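Local coordinates for F5/8 type C domain protein (Bacteroides ovatus, PDB 4ZRX) that probably hydrolyses terminal alpha-L-fucosyl linkages in glycans, with an appended F5/8 type C domain that may help to bind carbohydrate, at residues Q353-D358 with Y458-L463. Sequence-based numbering, arbitrary orientation. Where two conformers were deposited one is given.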
ATOM      1  N   GLN A 353     -11.011  -3.708  13.671  1.00 19.91           N
ATOM      2  CA  GLN A 353     -11.534  -4.445  14.815  1.00 22.20           C
ATOM      3  C   GLN A 353     -13.057  -4.620  14.701  1.00 22.60           C
ATOM      4  O   GLN A 353     -13.579  -5.702  14.936  1.00 22.12           O
ATOM      5  CB  GLN A 353     -11.165  -3.796  16.171  1.00 25.93           C
ATOM      6  CG  GLN A 353     -11.570  -4.690  17.448  1.00 30.40           C
ATOM      7  CD  GLN A 353     -13.063  -4.673  17.907  1.00 37.17           C
ATOM      8  OE1 GLN A 353     -13.571  -5.663  18.501  1.00 45.37           O
ATOM      9  NE2 GLN A 353     -13.771  -3.583  17.655  1.00 40.52           N
ATOM     10  N   GLN A 354     -13.765  -3.539  14.386  1.00 22.28           N
ATOM     11  CA  GLN A 354     -15.219  -3.552  14.260  1.00 23.63           C
ATOM     12  C   GLN A 354     -15.642  -4.478  13.121  1.00 22.22           C
ATOM     13  O   GLN A 354     -16.603  -5.244  13.243  1.00 21.45           O
ATOM     14  CB  GLN A 354     -15.742  -2.125  13.992  1.00 24.44           C
ATOM     15  CG  GLN A 354     -15.591  -1.180  15.179  1.00 27.45           C
ATOM     16  CD  GLN A 354     -15.476   0.337  14.829  1.00 29.65           C
ATOM     17  OE1 GLN A 354     -15.667   0.775  13.678  1.00 30.46           O
ATOM     18  NE2 GLN A 354     -15.107   1.131  15.832  1.00 31.81           N
ATOM     19  N   THR A 355     -14.912  -4.399  12.013  1.00 20.58           N
ATOM     20  CA  THR A 355     -15.230  -5.149  10.844  1.00 19.98           C
ATOM     21  C   THR A 355     -15.089  -6.674  11.091  1.00 20.47           C
ATOM     22  O   THR A 355     -15.982  -7.460  10.717  1.00 19.62           O
ATOM     23  CB  THR A 355     -14.295  -4.755   9.668  1.00 19.80           C
ATOM     24  OG1 THR A 355     -14.579  -3.431   9.271  1.00 19.04           O
ATOM     25  CG2 THR A 355     -14.509  -5.656   8.459  1.00 19.73           C
ATOM     26  N   PHE A 356     -14.023  -7.059  11.789  1.00 18.91           N
ATOM     27  CA  PHE A 356     -13.750  -8.482  11.998  1.00 19.48           C
ATOM     28  C   PHE A 356     -14.222  -9.021  13.351  1.00 21.14           C
ATOM     29  O   PHE A 356     -13.929 -10.192  13.672  1.00 22.41           O
ATOM     30  CB  PHE A 356     -12.271  -8.802  11.721  1.00 18.39           C
ATOM     31  CG  PHE A 356     -11.857  -8.485  10.305  1.00 17.87           C
ATOM     32  CD1 PHE A 356     -12.330  -9.214   9.278  1.00 17.54           C
ATOM     33  CD2 PHE A 356     -11.040  -7.436   9.999  1.00 18.21           C
ATOM     34  CE1 PHE A 356     -12.024  -8.906   7.957  1.00 17.56           C
ATOM     35  CE2 PHE A 356     -10.722  -7.108   8.713  1.00 17.94           C
ATOM     36  CZ  PHE A 356     -11.220  -7.863   7.667  1.00 17.67           C
ATOM     37  N   ALA A 357     -14.958  -8.220  14.109  1.00 22.46           N
ATOM     38  CA  ALA A 357     -15.410  -8.672  15.455  1.00 23.77           C
ATOM     39  C   ALA A 357     -16.317  -9.879  15.421  1.00 25.55           C
ATOM     40  O   ALA A 357     -16.170 -10.765  16.298  1.00 27.03           O
ATOM     41  CB  ALA A 357     -16.058  -7.521  16.212  1.00 24.94           C
ATOM     42  N   ASP A 358     -17.227  -9.929  14.447  1.00 24.26           N
ATOM     43  CA  ASP A 358     -18.289 -10.892  14.421  1.00 24.74           C
ATOM     44  C   ASP A 358     -18.361 -11.714  13.120  1.00 23.02           C
ATOM     45  O   ASP A 358     -19.038 -11.352  12.165  1.00 23.56           O
ATOM     46  CB  ASP A 358     -19.595 -10.140  14.640  1.00 27.30           C
ATOM     47  CG  ASP A 358     -20.791 -11.074  14.785  1.00 30.26           C
ATOM     48  OD1 ASP A 358     -20.651 -12.315  14.921  1.00 31.57           O
ATOM     49  OD2 ASP A 358     -21.887 -10.562  14.748  1.00 32.96           O
ATOM     50  N   TYR A 458     -18.458 -11.350   7.078  1.00 17.53           N
ATOM     51  CA  TYR A 458     -18.600 -10.202   7.958  1.00 18.63           C
ATOM     52  C   TYR A 458     -19.436  -9.128   7.301  1.00 19.10           C
ATOM     53  O   TYR A 458     -19.693  -9.143   6.106  1.00 18.70           O
ATOM     54  CB  TYR A 458     -17.215  -9.589   8.293  1.00 18.23           C
ATOM     55  CG  TYR A 458     -16.183 -10.556   8.801  1.00 18.29           C
ATOM     56  CD1 TYR A 458     -15.354 -11.226   7.921  1.00 18.21           C
ATOM     57  CD2 TYR A 458     -16.050 -10.825  10.186  1.00 18.88           C
ATOM     58  CE1 TYR A 458     -14.431 -12.128   8.379  1.00 18.98           C
ATOM     59  CE2 TYR A 458     -15.054 -11.698  10.643  1.00 19.10           C
ATOM     60  CZ  TYR A 458     -14.323 -12.401   9.720  1.00 19.61           C
ATOM     61  OH  TYR A 458     -13.342 -13.234  10.193  1.00 22.12           O
ATOM     62  N   TYR A 459     -19.832  -8.183   8.126  1.00 21.16           N
ATOM     63  CA  TYR A 459     -20.399  -6.914   7.709  1.00 22.37           C
ATOM     64  C   TYR A 459     -19.357  -5.837   8.000  1.00 22.40           C
ATOM     65  O   TYR A 459     -18.993  -5.633   9.166  1.00 23.19           O
ATOM     66  CB  TYR A 459     -21.689  -6.583   8.445  1.00 24.08           C
ATOM     67  CG  TYR A 459     -22.269  -5.288   7.900  1.00 25.78           C
ATOM     68  CD1 TYR A 459     -23.003  -5.289   6.707  1.00 27.31           C
ATOM     69  CD2 TYR A 459     -22.044  -4.068   8.516  1.00 27.15           C
ATOM     70  CE1 TYR A 459     -23.519  -4.085   6.185  1.00 29.15           C
ATOM     71  CE2 TYR A 459     -22.547  -2.876   7.979  1.00 28.20           C
ATOM     72  CZ  TYR A 459     -23.263  -2.900   6.823  1.00 29.22           C
ATOM     73  OH  TYR A 459     -23.815  -1.751   6.264  1.00 32.70           O
ATOM     74  N   ALA A 460     -18.827  -5.226   6.938  1.00 22.33           N
ATOM     75  CA  ALA A 460     -17.880  -4.103   7.020  1.00 22.03           C
ATOM     76  C   ALA A 460     -18.673  -2.817   6.754  1.00 23.05           C
ATOM     77  O   ALA A 460     -19.281  -2.681   5.700  1.00 23.78           O
ATOM     78  CB  ALA A 460     -16.816  -4.230   6.020  1.00 21.81           C
ATOM     79  N   GLU A 461     -18.688  -1.899   7.709  1.00 23.84           N
ATOM     80  CA  GLU A 461     -19.330  -0.605   7.521  0.50 25.74           C
ATOM     81  C   GLU A 461     -18.747   0.103   6.250  1.00 25.35           C
ATOM     82  O   GLU A 461     -17.518   0.284   6.123  1.00 24.70           O
ATOM     83  CB  GLU A 461     -19.152   0.224   8.811  0.50 27.27           C
ATOM     84  CG  GLU A 461     -20.276   1.177   9.215  0.50 30.25           C
ATOM     85  CD  GLU A 461     -21.645   0.506   9.371  0.50 31.01           C
ATOM     86  OE1 GLU A 461     -21.906  -0.248  10.343  0.50 31.99           O
ATOM     87  OE2 GLU A 461     -22.461   0.746   8.496  0.50 33.01           O
ATOM     88  N   PRO A 462     -19.613   0.520   5.290  1.00 26.07           N
ATOM     89  CA  PRO A 462     -19.062   1.216   4.121  1.00 26.27           C
ATOM     90  C   PRO A 462     -18.519   2.575   4.528  1.00 27.02           C
ATOM     91  O   PRO A 462     -19.090   3.236   5.383  1.00 27.81           O
ATOM     92  CB  PRO A 462     -20.267   1.347   3.168  1.00 29.17           C
ATOM     93  CG  PRO A 462     -21.229   0.286   3.637  1.00 28.37           C
ATOM     94  CD  PRO A 462     -21.071   0.258   5.120  1.00 27.83           C
ATOM     95  N   LEU A 463     -17.380   2.949   3.981  1.00 26.53           N
ATOM     96  CA  LEU A 463     -16.719   4.195   4.336  1.00 27.75           C
ATOM     97  C   LEU A 463     -16.862   5.195   3.210  1.00 30.52           C
ATOM     98  O   LEU A 463     -16.890   4.821   2.048  1.00 31.19           O
ATOM     99  CB  LEU A 463     -15.224   3.926   4.569  1.00 26.24           C
ATOM    100  CG  LEU A 463     -14.921   3.083   5.804  1.00 25.87           C
ATOM    101  CD1 LEU A 463     -13.448   2.644   5.766  1.00 25.16           C
ATOM    102  CD2 LEU A 463     -15.235   3.752   7.162  1.00 27.27           C
TER
HETATM  103  O   HOH W   1     -18.963  -3.908  11.320  1.00 30.23           O
HETATM  104  O   HOH W   2     -16.990  -2.218  10.060  1.00 22.04           O
HETATM  105  O   HOH W   3     -12.681 -12.609  13.000  1.00 29.94           O
HETATM  106  O   HOH W   4     -19.814  -9.047  11.016  1.00 23.22           O
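F356 and Y458 meet in a T-shaped aromatic contact, helped by bridging waters, where the end of helix 339-356 packs against the chain leaving strand 450-458. The edge of F356 points at the tyrosine face: its CD1 sits over the centre of the Y458 ring, with the centroids 5.0 Å apart and the planes at 84°. F356 CG lies beside the backbone N, anti to its own carbonyl carbon (chi1 -60°), and from there the ring presents its CD1 edge to Y458. T355 CG2 covers the centre of one face of the phenylalanine ring. That same methyl packs against A460 CB at 3.6 Å, and L388 of strand 388-393 touches T355, F356 and Y458 alike. Helix 339-356 is the last helix before the run of strands that starts at 368-370; the catalytic part belongs to the TIM-barrel clan, and Y458 to an antiparallel sheet of the beta domain that follows. Segment 458-463 leaves strand 450-458 and opens the loop that runs on to strand 481-485. No direct hydrogen bond joins the two segments, so water does the polar work. One molecule links F356 O to Y458 OH, 2.8 Å from the carbonyl oxygen and 3.0 Å from the hydroxyl. Another donates to D358 O at 2.7 Å and accepts from Y459 N. A third donates to T355 OG1 at 2.8 Å and takes the N-H of E461; this hydroxyl also bonds to Y351 O, one turn back in the helix. An alanine in place of Y458 would probably leave the edge of F356 without its aromatic face and the water on F356 O without its hydroxyl partner. D358, whose carbonyl oxygen holds one of the waters, uses its carboxylate for salt bridges to R360 and K381.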